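Local coordinates for NAD-dependent epimerase/dehydratase domain-containing protein (Ruegeria pomeroyi DSS-3, PDB 3IUS), which is of unknown function but, as a member of the NAD-dependent epimerase/dehydratase family, probably binds a nicotinamide dinucleotide cofactor on its Rossmann fold, at residues 11-16 / 47-52; 69-74 / 78-83; 95-100 / 190-195; 119-124 / 130-135; 162-167 / 217-222. All coordinates share one frame; numbering follows the deposited sequence.

Contact 1: 11-16 / 47-52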
# COMPACT_ATOMS: atom_id res chain seq x y z
N PHE A 11 -3.06 -10.12 8.23
CA PHE A 11 -1.87 -9.94 9.06
C PHE A 11 -1.42 -8.49 9.01
O PHE A 11 -1.20 -7.94 7.93
CB PHE A 11 -0.73 -10.85 8.60
CG PHE A 11 -1.00 -12.31 8.78
CD1 PHE A 11 -0.66 -12.94 9.97
CD2 PHE A 11 -1.57 -13.05 7.77
CE1 PHE A 11 -0.90 -14.30 10.14
CE2 PHE A 11 -1.82 -14.40 7.93
CZ PHE A 11 -1.49 -15.02 9.12
N GLY A 12 -1.24 -7.88 10.17
CA GLY A 12 -0.90 -6.48 10.23
C GLY A 12 -2.05 -5.65 9.71
O GLY A 12 -1.90 -4.84 8.80
N HIS A 13 -3.22 -5.88 10.29
CA HIS A 13 -4.45 -5.20 9.90
C HIS A 13 -4.38 -3.72 10.27
O HIS A 13 -4.87 -3.31 11.32
CB HIS A 13 -5.63 -5.84 10.63
CG HIS A 13 -6.97 -5.47 10.07
ND1 HIS A 13 -7.50 -6.07 8.95
CD2 HIS A 13 -7.89 -4.57 10.49
CE1 HIS A 13 -8.69 -5.56 8.71
NE2 HIS A 13 -8.95 -4.64 9.63
N GLY A 14 -3.79 -2.92 9.39
CA GLY A 14 -3.58 -1.51 9.66
C GLY A 14 -4.43 -0.59 8.82
O GLY A 14 -5.55 -0.92 8.45
N TYR A 15 -3.88 0.58 8.50
CA TYR A 15 -4.60 1.63 7.80
C TYR A 15 -5.36 1.13 6.57
O TYR A 15 -6.57 1.34 6.45
CB TYR A 15 -3.64 2.76 7.42
CG TYR A 15 -4.32 3.96 6.80
CD1 TYR A 15 -5.02 4.87 7.58
CD2 TYR A 15 -4.27 4.18 5.43
CE1 TYR A 15 -5.65 5.97 7.01
CE2 TYR A 15 -4.89 5.27 4.85
CZ TYR A 15 -5.58 6.16 5.65
OH TYR A 15 -6.20 7.24 5.06
N THR A 16 -4.65 0.47 5.66
CA THR A 16 -5.23 -0.02 4.41
C THR A 16 -6.25 -1.14 4.63
O THR A 16 -7.37 -1.07 4.13
CB THR A 16 -4.14 -0.49 3.44
OG1 THR A 16 -3.35 0.64 3.03
CG2 THR A 16 -4.74 -1.15 2.21
N SER A 47 -12.98 -1.61 13.07
CA SER A 47 -12.89 -1.73 11.62
C SER A 47 -13.65 -2.96 11.14
O SER A 47 -13.67 -3.25 9.94
CB SER A 47 -11.43 -1.82 11.17
OG SER A 47 -10.91 -3.12 11.38
N GLY A 48 -14.27 -3.67 12.07
CA GLY A 48 -15.11 -4.80 11.72
C GLY A 48 -14.40 -6.14 11.73
O GLY A 48 -14.94 -7.14 11.25
N ALA A 49 -13.19 -6.17 12.29
CA ALA A 49 -12.41 -7.40 12.36
C ALA A 49 -12.23 -7.87 13.80
O ALA A 49 -12.19 -7.07 14.73
CB ALA A 49 -11.04 -7.20 11.69
N GLU A 50 -12.14 -9.19 13.97
CA GLU A 50 -11.78 -9.79 15.26
C GLU A 50 -10.28 -9.60 15.53
O GLU A 50 -9.45 -10.14 14.79
CB GLU A 50 -12.09 -11.28 15.25
CG GLU A 50 -13.53 -11.63 14.92
CD GLU A 50 -13.72 -13.11 14.69
OE1 GLU A 50 -14.78 -13.50 14.14
OE2 GLU A 50 -12.82 -13.90 15.05
N PRO A 51 -9.94 -8.87 16.60
CA PRO A 51 -8.54 -8.51 16.86
C PRO A 51 -7.73 -9.67 17.43
O PRO A 51 -8.19 -10.35 18.35
CB PRO A 51 -8.65 -7.40 17.92
CG PRO A 51 -10.12 -7.17 18.16
CD PRO A 51 -10.84 -8.39 17.65
N LEU A 52 -6.54 -9.88 16.89
CA LEU A 52 -5.60 -10.86 17.42
C LEU A 52 -4.26 -10.20 17.70
O LEU A 52 -3.78 -9.41 16.88
CB LEU A 52 -5.39 -12.00 16.43
CG LEU A 52 -6.46 -13.08 16.30
CD1 LEU A 52 -5.99 -14.13 15.32
CD2 LEU A 52 -6.74 -13.71 17.66

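Contact 2: 69-74 / 78-83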
# COMPACT_ATOMS: atom_id res chain seq x y z
N ILE A 69 -1.84 -9.80 3.53
CA ILE A 69 -0.59 -9.53 4.23
C ILE A 69 -0.16 -8.08 4.08
O ILE A 69 0.20 -7.66 2.98
CB ILE A 69 0.55 -10.41 3.70
CG1 ILE A 69 0.11 -11.88 3.63
CG2 ILE A 69 1.81 -10.23 4.53
CD1 ILE A 69 -0.04 -12.54 4.96
N SER A 70 -0.17 -7.33 5.18
CA SER A 70 0.28 -5.94 5.19
C SER A 70 1.61 -5.80 5.92
O SER A 70 2.14 -4.70 6.05
CB SER A 70 -0.76 -5.04 5.88
OG SER A 70 -2.00 -5.01 5.19
N THR A 71 2.15 -6.91 6.39
CA THR A 71 3.34 -6.89 7.24
C THR A 71 4.61 -6.59 6.45
O THR A 71 4.92 -7.28 5.49
CB THR A 71 3.52 -8.23 7.98
OG1 THR A 71 3.70 -9.28 7.03
CG2 THR A 71 2.29 -8.53 8.83
N ALA A 72 5.34 -5.55 6.85
CA ALA A 72 6.59 -5.18 6.18
C ALA A 72 7.67 -6.24 6.36
O ALA A 72 7.72 -6.92 7.37
CB ALA A 72 7.08 -3.83 6.69
N PRO A 73 8.56 -6.37 5.36
CA PRO A 73 9.64 -7.35 5.44
C PRO A 73 10.82 -6.83 6.25
O PRO A 73 10.90 -5.63 6.52
CB PRO A 73 10.07 -7.51 3.98
CG PRO A 73 9.77 -6.17 3.40
CD PRO A 73 8.45 -5.81 4.00
N ASP A 74 11.71 -7.73 6.64
CA ASP A 74 12.99 -7.37 7.23
C ASP A 74 14.09 -8.02 6.38
O ASP A 74 13.79 -8.57 5.32
CB ASP A 74 13.08 -7.85 8.68
CG ASP A 74 12.80 -9.34 8.83
OD1 ASP A 74 13.00 -10.09 7.86
OD2 ASP A 74 12.36 -9.75 9.92
N ASP A 78 9.98 -12.06 4.44
CA ASP A 78 8.64 -11.93 5.01
C ASP A 78 8.48 -12.61 6.36
O ASP A 78 8.65 -13.82 6.48
CB ASP A 78 7.59 -12.47 4.03
CG ASP A 78 6.18 -12.20 4.49
OD1 ASP A 78 5.58 -11.22 3.99
OD2 ASP A 78 5.67 -12.94 5.36
N PRO A 79 8.11 -11.82 7.39
CA PRO A 79 7.92 -12.30 8.76
C PRO A 79 6.77 -13.30 8.92
O PRO A 79 6.86 -14.18 9.77
CB PRO A 79 7.61 -11.01 9.54
CG PRO A 79 8.14 -9.91 8.68
CD PRO A 79 7.94 -10.37 7.28
N VAL A 80 5.71 -13.16 8.12
CA VAL A 80 4.58 -14.08 8.19
C VAL A 80 5.01 -15.47 7.71
O VAL A 80 4.73 -16.47 8.37
CB VAL A 80 3.36 -13.58 7.38
CG1 VAL A 80 2.32 -14.69 7.24
CG2 VAL A 80 2.75 -12.35 8.03
N LEU A 81 5.70 -15.52 6.58
CA LEU A 81 6.22 -16.79 6.07
C LEU A 81 7.28 -17.36 7.01
O LEU A 81 7.40 -18.57 7.17
CB LEU A 81 6.80 -16.61 4.66
CG LEU A 81 5.81 -16.38 3.52
CD1 LEU A 81 6.54 -16.10 2.22
CD2 LEU A 81 4.86 -17.56 3.37
N ALA A 82 8.06 -16.49 7.64
CA ALA A 82 9.11 -16.94 8.55
C ALA A 82 8.52 -17.70 9.74
O ALA A 82 9.10 -18.68 10.22
CB ALA A 82 9.95 -15.76 9.03
N ALA A 83 7.35 -17.26 10.20
CA ALA A 83 6.73 -17.84 11.39
C ALA A 83 5.72 -18.93 11.05
O ALA A 83 5.48 -19.83 11.85
CB ALA A 83 6.08 -16.75 12.24
O HOH W 1 6.74 -8.76 4.01

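Contact 3: 95-100 / 190-195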
# COMPACT_ATOMS: atom_id res chain seq x y z
N PHE A 95 -7.30 -22.10 0.40
CA PHE A 95 -7.51 -20.68 0.16
C PHE A 95 -8.05 -20.44 -1.24
O PHE A 95 -7.72 -21.16 -2.18
CB PHE A 95 -6.20 -19.90 0.34
CG PHE A 95 -5.54 -20.13 1.67
CD1 PHE A 95 -6.14 -19.70 2.84
CD2 PHE A 95 -4.31 -20.76 1.74
CE1 PHE A 95 -5.53 -19.91 4.07
CE2 PHE A 95 -3.69 -20.98 2.96
CZ PHE A 95 -4.30 -20.55 4.13
N ARG A 96 -8.89 -19.43 -1.37
CA ARG A 96 -9.37 -19.01 -2.68
C ARG A 96 -8.52 -17.86 -3.20
O ARG A 96 -8.45 -17.61 -4.40
CB ARG A 96 -10.84 -18.58 -2.61
CG ARG A 96 -11.33 -17.87 -3.86
CD ARG A 96 -12.81 -17.53 -3.77
NE ARG A 96 -13.25 -16.73 -4.91
CZ ARG A 96 -13.44 -17.20 -6.13
NH1 ARG A 96 -13.21 -18.48 -6.39
NH2 ARG A 96 -13.84 -16.40 -7.11
N TRP A 97 -7.87 -17.16 -2.28
CA TRP A 97 -7.18 -15.94 -2.66
C TRP A 97 -6.21 -15.54 -1.56
O TRP A 97 -6.54 -15.61 -0.38
CB TRP A 97 -8.22 -14.85 -2.88
CG TRP A 97 -7.70 -13.50 -3.27
CD1 TRP A 97 -7.56 -13.02 -4.54
CD2 TRP A 97 -7.30 -12.45 -2.39
NE1 TRP A 97 -7.09 -11.72 -4.50
CE2 TRP A 97 -6.92 -11.35 -3.20
CE3 TRP A 97 -7.22 -12.32 -1.00
CZ2 TRP A 97 -6.47 -10.15 -2.65
CZ3 TRP A 97 -6.77 -11.12 -0.47
CH2 TRP A 97 -6.40 -10.05 -1.29
N VAL A 98 -5.00 -15.16 -1.97
CA VAL A 98 -4.02 -14.60 -1.06
C VAL A 98 -3.47 -13.32 -1.65
O VAL A 98 -3.08 -13.28 -2.82
CB VAL A 98 -2.85 -15.58 -0.81
CG1 VAL A 98 -1.74 -14.89 -0.02
CG2 VAL A 98 -3.35 -16.85 -0.10
N GLY A 99 -3.45 -12.25 -0.87
CA GLY A 99 -2.92 -11.00 -1.36
C GLY A 99 -1.73 -10.53 -0.55
O GLY A 99 -1.83 -10.40 0.67
N TYR A 100 -0.59 -10.32 -1.21
CA TYR A 100 0.56 -9.73 -0.56
C TYR A 100 0.68 -8.27 -0.96
O TYR A 100 0.77 -7.96 -2.14
CB TYR A 100 1.86 -10.47 -0.91
CG TYR A 100 3.08 -9.79 -0.31
CD1 TYR A 100 3.30 -9.81 1.06
CD2 TYR A 100 3.99 -9.12 -1.12
CE1 TYR A 100 4.40 -9.18 1.62
CE2 TYR A 100 5.09 -8.49 -0.57
CZ TYR A 100 5.29 -8.53 0.80
OH TYR A 100 6.38 -7.90 1.35
N GLN A 190 -10.79 -0.88 -3.48
CA GLN A 190 -11.44 -1.28 -4.72
C GLN A 190 -10.68 -2.41 -5.41
O GLN A 190 -11.27 -3.41 -5.82
CB GLN A 190 -11.54 -0.10 -5.68
CG GLN A 190 -12.75 0.79 -5.48
CD GLN A 190 -13.14 1.51 -6.76
OE1 GLN A 190 -14.19 1.22 -7.34
NE2 GLN A 190 -12.30 2.42 -7.21
N VAL A 191 -9.38 -2.22 -5.55
CA VAL A 191 -8.53 -3.20 -6.21
C VAL A 191 -8.55 -4.55 -5.50
O VAL A 191 -8.74 -5.60 -6.12
CB VAL A 191 -7.08 -2.67 -6.35
CG1 VAL A 191 -6.14 -3.79 -6.79
CG2 VAL A 191 -7.03 -1.49 -7.32
N LEU A 192 -8.35 -4.51 -4.18
CA LEU A 192 -8.35 -5.73 -3.38
C LEU A 192 -9.67 -6.47 -3.53
O LEU A 192 -9.69 -7.69 -3.79
CB LEU A 192 -8.07 -5.40 -1.91
CG LEU A 192 -6.64 -4.93 -1.64
CD1 LEU A 192 -6.43 -4.54 -0.17
CD2 LEU A 192 -5.65 -6.01 -2.07
N ALA A 193 -10.77 -5.74 -3.40
CA ALA A 193 -12.09 -6.33 -3.57
C ALA A 193 -12.24 -6.92 -4.97
O ALA A 193 -12.70 -8.06 -5.13
CB ALA A 193 -13.18 -5.30 -3.29
N ALA A 194 -11.82 -6.17 -5.99
CA ALA A 194 -11.92 -6.64 -7.37
C ALA A 194 -11.13 -7.93 -7.60
O ALA A 194 -11.60 -8.86 -8.26
CB ALA A 194 -11.48 -5.56 -8.35
N SER A 195 -9.92 -7.97 -7.05
CA SER A 195 -9.06 -9.15 -7.20
C SER A 195 -9.67 -10.34 -6.48
O SER A 195 -9.68 -11.46 -7.01
CB SER A 195 -7.65 -8.86 -6.67
OG SER A 195 -6.81 -9.99 -6.81

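Contact 4: 119-124 / 130-135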
# COMPACT_ATOMS: atom_id res chain seq x y z
N THR A 119 8.37 -5.03 -15.90
CA THR A 119 9.68 -4.42 -15.78
C THR A 119 10.56 -5.14 -14.76
O THR A 119 10.11 -5.48 -13.67
CB THR A 119 9.52 -2.95 -15.38
OG1 THR A 119 8.75 -2.28 -16.39
CG2 THR A 119 10.87 -2.27 -15.24
N PRO A 120 11.84 -5.39 -15.12
CA PRO A 120 12.77 -6.06 -14.20
C PRO A 120 12.89 -5.33 -12.85
O PRO A 120 12.78 -4.11 -12.80
CB PRO A 120 14.10 -5.99 -14.95
CG PRO A 120 13.71 -5.94 -16.40
CD PRO A 120 12.44 -5.13 -16.43
N LEU A 121 13.13 -6.08 -11.78
CA LEU A 121 13.24 -5.47 -10.45
C LEU A 121 14.69 -5.14 -10.10
O LEU A 121 15.53 -6.03 -10.01
CB LEU A 121 12.64 -6.39 -9.39
CG LEU A 121 11.24 -6.92 -9.74
CD1 LEU A 121 10.71 -7.82 -8.63
CD2 LEU A 121 10.28 -5.77 -10.03
N THR A 122 14.97 -3.86 -9.90
CA THR A 122 16.31 -3.43 -9.55
C THR A 122 16.28 -2.37 -8.45
O THR A 122 16.68 -1.24 -8.66
CB THR A 122 17.07 -2.86 -10.77
OG1 THR A 122 16.45 -1.64 -11.20
CG2 THR A 122 17.05 -3.85 -11.91
N PRO A 123 15.80 -2.76 -7.25
CA PRO A 123 15.75 -1.80 -6.14
C PRO A 123 17.15 -1.30 -5.80
O PRO A 123 18.13 -2.03 -5.95
CB PRO A 123 15.17 -2.62 -4.99
CG PRO A 123 15.36 -4.06 -5.38
CD PRO A 123 15.37 -4.11 -6.87
N THR A 124 17.25 -0.05 -5.35
CA THR A 124 18.57 0.50 -5.07
C THR A 124 18.89 0.60 -3.58
O THR A 124 19.99 0.99 -3.21
CB THR A 124 18.77 1.88 -5.74
OG1 THR A 124 17.84 2.82 -5.19
CG2 THR A 124 18.56 1.78 -7.24
N TRP A 130 14.44 -5.99 0.33
CA TRP A 130 13.67 -6.84 1.24
C TRP A 130 12.27 -7.11 0.67
O TRP A 130 11.73 -8.21 0.84
CB TRP A 130 13.55 -6.21 2.63
CG TRP A 130 14.87 -5.94 3.28
CD1 TRP A 130 16.09 -6.46 2.95
CD2 TRP A 130 15.11 -5.07 4.40
NE1 TRP A 130 17.06 -5.98 3.78
CE2 TRP A 130 16.49 -5.12 4.69
CE3 TRP A 130 14.28 -4.26 5.19
CZ2 TRP A 130 17.06 -4.39 5.72
CZ3 TRP A 130 14.86 -3.54 6.22
CH2 TRP A 130 16.23 -3.61 6.48
N ARG A 131 11.69 -6.12 0.00
CA ARG A 131 10.41 -6.30 -0.66
C ARG A 131 10.52 -7.35 -1.75
O ARG A 131 9.67 -8.23 -1.86
CB ARG A 131 9.90 -4.99 -1.27
CG ARG A 131 9.31 -4.02 -0.26
CD ARG A 131 7.98 -4.53 0.29
NE ARG A 131 7.46 -3.60 1.28
CZ ARG A 131 6.34 -3.80 1.98
NH1 ARG A 131 5.63 -4.90 1.79
NH2 ARG A 131 5.95 -2.90 2.87
N VAL A 132 11.56 -7.25 -2.58
CA VAL A 132 11.76 -8.23 -3.64
C VAL A 132 11.90 -9.64 -3.07
O VAL A 132 11.32 -10.60 -3.59
CB VAL A 132 12.98 -7.90 -4.51
CG1 VAL A 132 13.32 -9.09 -5.42
CG2 VAL A 132 12.72 -6.64 -5.33
N MSE A 133 12.70 -9.76 -2.01
CA MSE A 133 12.86 -11.01 -1.27
C MSE A 133 11.50 -11.57 -0.88
O MSE A 133 11.20 -12.74 -1.11
CB MSE A 133 13.62 -10.76 0.03
CG MSE A 133 15.12 -10.84 -0.01
SE MSE A 133 15.67 -11.28 1.83
CE MSE A 133 15.22 -13.17 1.80
N ALA A 134 10.71 -10.72 -0.23
CA ALA A 134 9.40 -11.14 0.27
C ALA A 134 8.50 -11.62 -0.87
O ALA A 134 7.89 -12.68 -0.77
CB ALA A 134 8.73 -10.00 1.04
N GLU A 135 8.45 -10.85 -1.96
CA GLU A 135 7.64 -11.24 -3.10
C GLU A 135 8.05 -12.61 -3.61
O GLU A 135 7.20 -13.45 -3.90
CB GLU A 135 7.78 -10.25 -4.26
CG GLU A 135 7.11 -8.91 -4.04
CD GLU A 135 6.82 -8.20 -5.35
OE1 GLU A 135 6.76 -8.87 -6.40
OE2 GLU A 135 6.66 -6.97 -5.35

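Contact 5: 162-167 / 217-222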
# COMPACT_ATOMS: atom_id res chain seq x y z
N PHE A 162 -3.51 18.20 5.08
CA PHE A 162 -4.15 19.35 5.73
C PHE A 162 -3.88 19.41 7.23
O PHE A 162 -3.95 20.47 7.84
CB PHE A 162 -5.64 19.39 5.41
CG PHE A 162 -5.94 19.40 3.94
CD1 PHE A 162 -5.79 20.56 3.20
CD2 PHE A 162 -6.33 18.24 3.29
CE1 PHE A 162 -6.04 20.57 1.85
CE2 PHE A 162 -6.59 18.25 1.94
CZ PHE A 162 -6.44 19.40 1.21
N SER A 163 -3.56 18.26 7.82
CA SER A 163 -3.12 18.21 9.21
C SER A 163 -1.72 18.80 9.32
O SER A 163 -1.33 19.35 10.35
CB SER A 163 -3.09 16.77 9.70
OG SER A 163 -2.09 16.03 9.02
N LYS A 164 -0.98 18.69 8.22
CA LYS A 164 0.43 19.06 8.16
C LYS A 164 0.65 20.57 8.05
O LYS A 164 1.78 21.06 8.14
CB LYS A 164 1.05 18.33 6.97
CG LYS A 164 2.50 18.64 6.64
CD LYS A 164 3.01 17.59 5.65
CE LYS A 164 4.04 18.16 4.68
NZ LYS A 164 4.34 17.19 3.58
N LEU A 165 -0.44 21.32 7.88
CA LEU A 165 -0.35 22.75 7.61
C LEU A 165 -0.47 23.60 8.87
O LEU A 165 -0.88 23.11 9.92
CB LEU A 165 -1.45 23.16 6.63
CG LEU A 165 -1.48 22.46 5.28
CD1 LEU A 165 -2.87 22.55 4.68
CD2 LEU A 165 -0.44 23.07 4.35
N GLY A 166 -0.10 24.87 8.75
CA GLY A 166 -0.35 25.85 9.79
C GLY A 166 0.59 25.84 10.99
O GLY A 166 0.55 26.76 11.80
N LYS A 167 1.43 24.82 11.11
CA LYS A 167 2.32 24.75 12.26
C LYS A 167 3.81 24.88 11.91
O LYS A 167 4.68 24.46 12.67
CB LYS A 167 2.06 23.49 13.11
CG LYS A 167 1.76 22.23 12.31
CD LYS A 167 0.95 21.26 13.15
CE LYS A 167 0.75 19.93 12.43
NZ LYS A 167 -0.28 19.09 13.10
N ASP A 217 4.39 19.61 -5.49
CA ASP A 217 3.13 20.07 -6.07
C ASP A 217 1.95 19.67 -5.18
O ASP A 217 0.94 20.36 -5.13
CB ASP A 217 2.93 19.49 -7.47
CG ASP A 217 3.79 20.16 -8.52
OD1 ASP A 217 4.58 21.07 -8.17
OD2 ASP A 217 3.67 19.79 -9.70
N VAL A 218 2.08 18.55 -4.49
CA VAL A 218 1.01 18.11 -3.60
C VAL A 218 0.90 19.09 -2.44
O VAL A 218 -0.18 19.60 -2.12
CB VAL A 218 1.24 16.70 -3.10
CG1 VAL A 218 0.11 16.27 -2.18
CG2 VAL A 218 1.35 15.75 -4.28
N ILE A 219 2.04 19.33 -1.80
CA ILE A 219 2.15 20.30 -0.72
C ILE A 219 1.61 21.66 -1.16
O ILE A 219 0.83 22.30 -0.45
CB ILE A 219 3.62 20.44 -0.29
CG1 ILE A 219 4.09 19.17 0.42
CG2 ILE A 219 3.83 21.68 0.58
CD1 ILE A 219 5.57 19.15 0.74
N ALA A 220 2.03 22.11 -2.35
CA ALA A 220 1.55 23.38 -2.87
C ALA A 220 0.03 23.41 -3.02
O ALA A 220 -0.62 24.38 -2.67
CB ALA A 220 2.23 23.70 -4.20
N TYR A 221 -0.54 22.33 -3.55
CA TYR A 221 -1.98 22.31 -3.81
C TYR A 221 -2.79 22.29 -2.52
O TYR A 221 -3.85 22.91 -2.44
CB TYR A 221 -2.37 21.12 -4.71
CG TYR A 221 -3.76 21.27 -5.28
CD1 TYR A 221 -4.10 22.38 -6.04
CD2 TYR A 221 -4.73 20.30 -5.07
CE1 TYR A 221 -5.37 22.53 -6.56
CE2 TYR A 221 -6.00 20.44 -5.59
CZ TYR A 221 -6.31 21.55 -6.34
OH TYR A 221 -7.58 21.69 -6.86
N ALA A 222 -2.29 21.59 -1.51
CA ALA A 222 -2.95 21.55 -0.21
C ALA A 222 -2.99 22.96 0.37
O ALA A 222 -4.01 23.41 0.89
CB ALA A 222 -2.22 20.60 0.72

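Contact 1: 11-16 / 47-52
The imidazole ring of H13 has the methyl of A49 over one face and the hydroxyl of S47 at its edge. A49 CB stands 3.9 Å above the ring plane, displaced toward the rim on the NE2 and CE1 side, and makes a CH-pi contact 4.2 Å from the ring centroid. S47 OG lies close to the plane, 15° out of it, and accepts a hydrogen bond from H13 NE2 at 3.0 Å. With CG anti to the backbone N (chi1 -165°), the H13 side chain leaves the glycine-rich turn and reaches across to the 47-52 segment. Both ring nitrogens have further partners: S10 OG meets ND1 and S21 OG meets NE2, so polar contacts at both ends of the ring fix its rotation. S47 OG is also bonded to I44 O of the preceding helix, which ties the hydroxyl back to its own last turn. That helix closes in a Schellman motif, with G48 at positive phi, before the chain turns into A49. H13 itself is the centre of an inverse gamma turn between G12 and G14, two glycines consistent with a GxGxxA dinucleotide-binding pattern of Rossmann type. The contact therefore ties the loop between strand 7-11 and helix 15-24 to the turn between helix 41-46 and strand 49-53, with I31 of strand 30-35 touching both H13 and A49.

Contact 2: 69-74 / 78-83
P79, V80 and D78, the start of helix 79-90, carry most of this contact, with T71 as the main partner from the preceding loop. The P79 ring lies against the loop backbone: its CG is 3.3 Å from A72 O, and its CD also packs on P73 CA. V80 works with both branches. CG1, anti to the backbone N (chi1 168°), meets I69 CD1 tip to tip at 3.9 Å, while CG2 sits on T71, crossing its side chain at about a right angle. There V80 CG2 is 3.4 Å from T71 OG1, a hydroxyl buried by the contact for which the model offers no hydrogen-bonding partner. D78 divides its carboxylate between two jobs. OD2 turns its anti lone pair to L81 N, a 2.9 Å bond with an N-H...O angle of 162°, and takes a second, weak bond from V80 N. OD1 faces the loop, where a water donates to it at 2.7 Å and also donates to T71 O, bridging the segments. W138 NE1 of helix 126-140 bonds the same oxygen, so each carboxylate oxygen has two partners and the group is held firmly in rotation. Bonds from the first turn's N-H groups would be expected to favour the negative charge. This is a classic aspartate N-cap, followed by proline in the first turn, and it starts the helix that carries the chain from strand 66-69 to strand 97-103 in a Rossmann-type beta-alpha-beta crossover.

Contact 3: 95-100 / 190-195
W97 reaches from the parallel sheet to S195 and L192 of helix 185-197, one of the helices packed on this sheet of the Rossmann fold. Its side chain leaves strand 97-103 with CG anti to the backbone N (chi1 -180°), and CB points toward the helix. CD1 is the first ring atom to arrive, 3.6 Å from the backbone oxygen of S195. Next comes NE1, the polar point of the contact: it donates to S195 OG at 2.9 Å, nearly linear at 172°, with the hydroxyl only 5° out of the indole plane. S195 OG is set anti to its own backbone N, which brings it to this edge of the ring. Past the nitrogen, CE2 and CZ2 run by the same oxygen at van der Waals range without bonding it. At the far corner of the six-membered ring, CH2 meets L192 CD2 at 4.2 Å, the two side chains crossing at about a right angle. S195 and L192 lie about one turn apart on the same side of the helix, and both meet the indole near its plane, one with a polar atom and one with a methyl. The buried N-H of the tryptophan is thereby satisfied from the helix. H147 stacks on the W97 ring, and F149 of strand 146-155 touches W97 as well as S195. Over one face of the indole, offset toward the rim, the backbone nitrogen of G99 stands 3.5 Å above the plane.

Contact 4: 119-124 / 130-135
The CA atoms of L121 and V132 are the nearest pair across the contact, 7.5 Å apart, where the irregular loop 119-124 passes beside helix 126-140. One methyl of the helix does the touching. V132 CG2, set anti to the carbonyl carbon while CG1 lies anti to the backbone N (chi1 168°), meets two loop side chains. P123 offers its ring, with CG 3.7 Å and CD 4.0 Å from that methyl, and the two side chains cross at about a right angle. L121 arrives obliquely, with its CD1 4.0 Å from V132 CG2 and its CB at a similar range. Between these two residues T122 points the other way, its hydroxyl bonded to Y107 O, so the loop gives the helix alternate residues. One turn further along the helix, E135 bonds to R150 in a salt bridge and to S102 through its other carboxylate oxygen, while L121 touches R150 as well. Across the contact itself the chemistry is wholly apolar: methyls and a proline ring meet over a modest buried area. Apolar contacts of this kind are weakly directional; polar bonds outside the contact, such as that of T124 OG1 to E251, probably help to hold the course of the loop.

Contact 5: 162-167 / 217-222
Along one flank of helix 215-226, the loop that follows the long strand 146-155 lays F162, K164 and L165 against A222 and I219. F162 and L165 both converge on A222. F162 CE1 approaches the carbonyl oxygen of A222 to 3.6 Å, coming at an oblique angle to the ring, and lies 4.0 Å from A222 CB. L165 has CG anti to the carbonyl carbon (chi1 -58°), which turns its CD1 branch to the same residue, 4.1 Å from A222 O. The contact lies near the surface, about 22 Å from the centre of the chain, in the part outside the central sheet, which in related short-chain dehydrogenases often forms the substrate-binding region; that role is only probable here. L225 and Q226, the next turn of the helix, also touch F162, and Q281 of helix 273-282 borders the ring. K164 meets the helix further back. Its chain, bent at chi3 (147°), crosses I219 at about a right angle, and NZ rests 3.7 Å from both I219 CG1 and I219 CD1, an ammonium against aliphatic carbons. Within the loop, K167 folds back so that its NZ makes a weak 3.0 Å hydrogen bond to S163 O.

Contacts 1, 2 and 3 all reach the large parallel sheet, whose strands 7-11, 66-69 and 97-103 are neighbours. Backbone bonds link them: F11 O to S70 N at 3.0 Å, and G99 O to I69 N at 2.9 Å. Along the chain contacts 1, 2 and 3 follow in series, while contact 4 is nested in the loop closed by contact 3. Contact 4 touches contact 2 through P73 and W130, and contact 3 through Y100 and R131. Contact 5 stands apart, its centre about 29 to 33 Å from the others, and lies across the chain's centre from contacts 2 and 3. Four contacts thus knit one Rossmann-type core; the fifth lies away from it, where helix 215-226 meets the loop after strand 146-155.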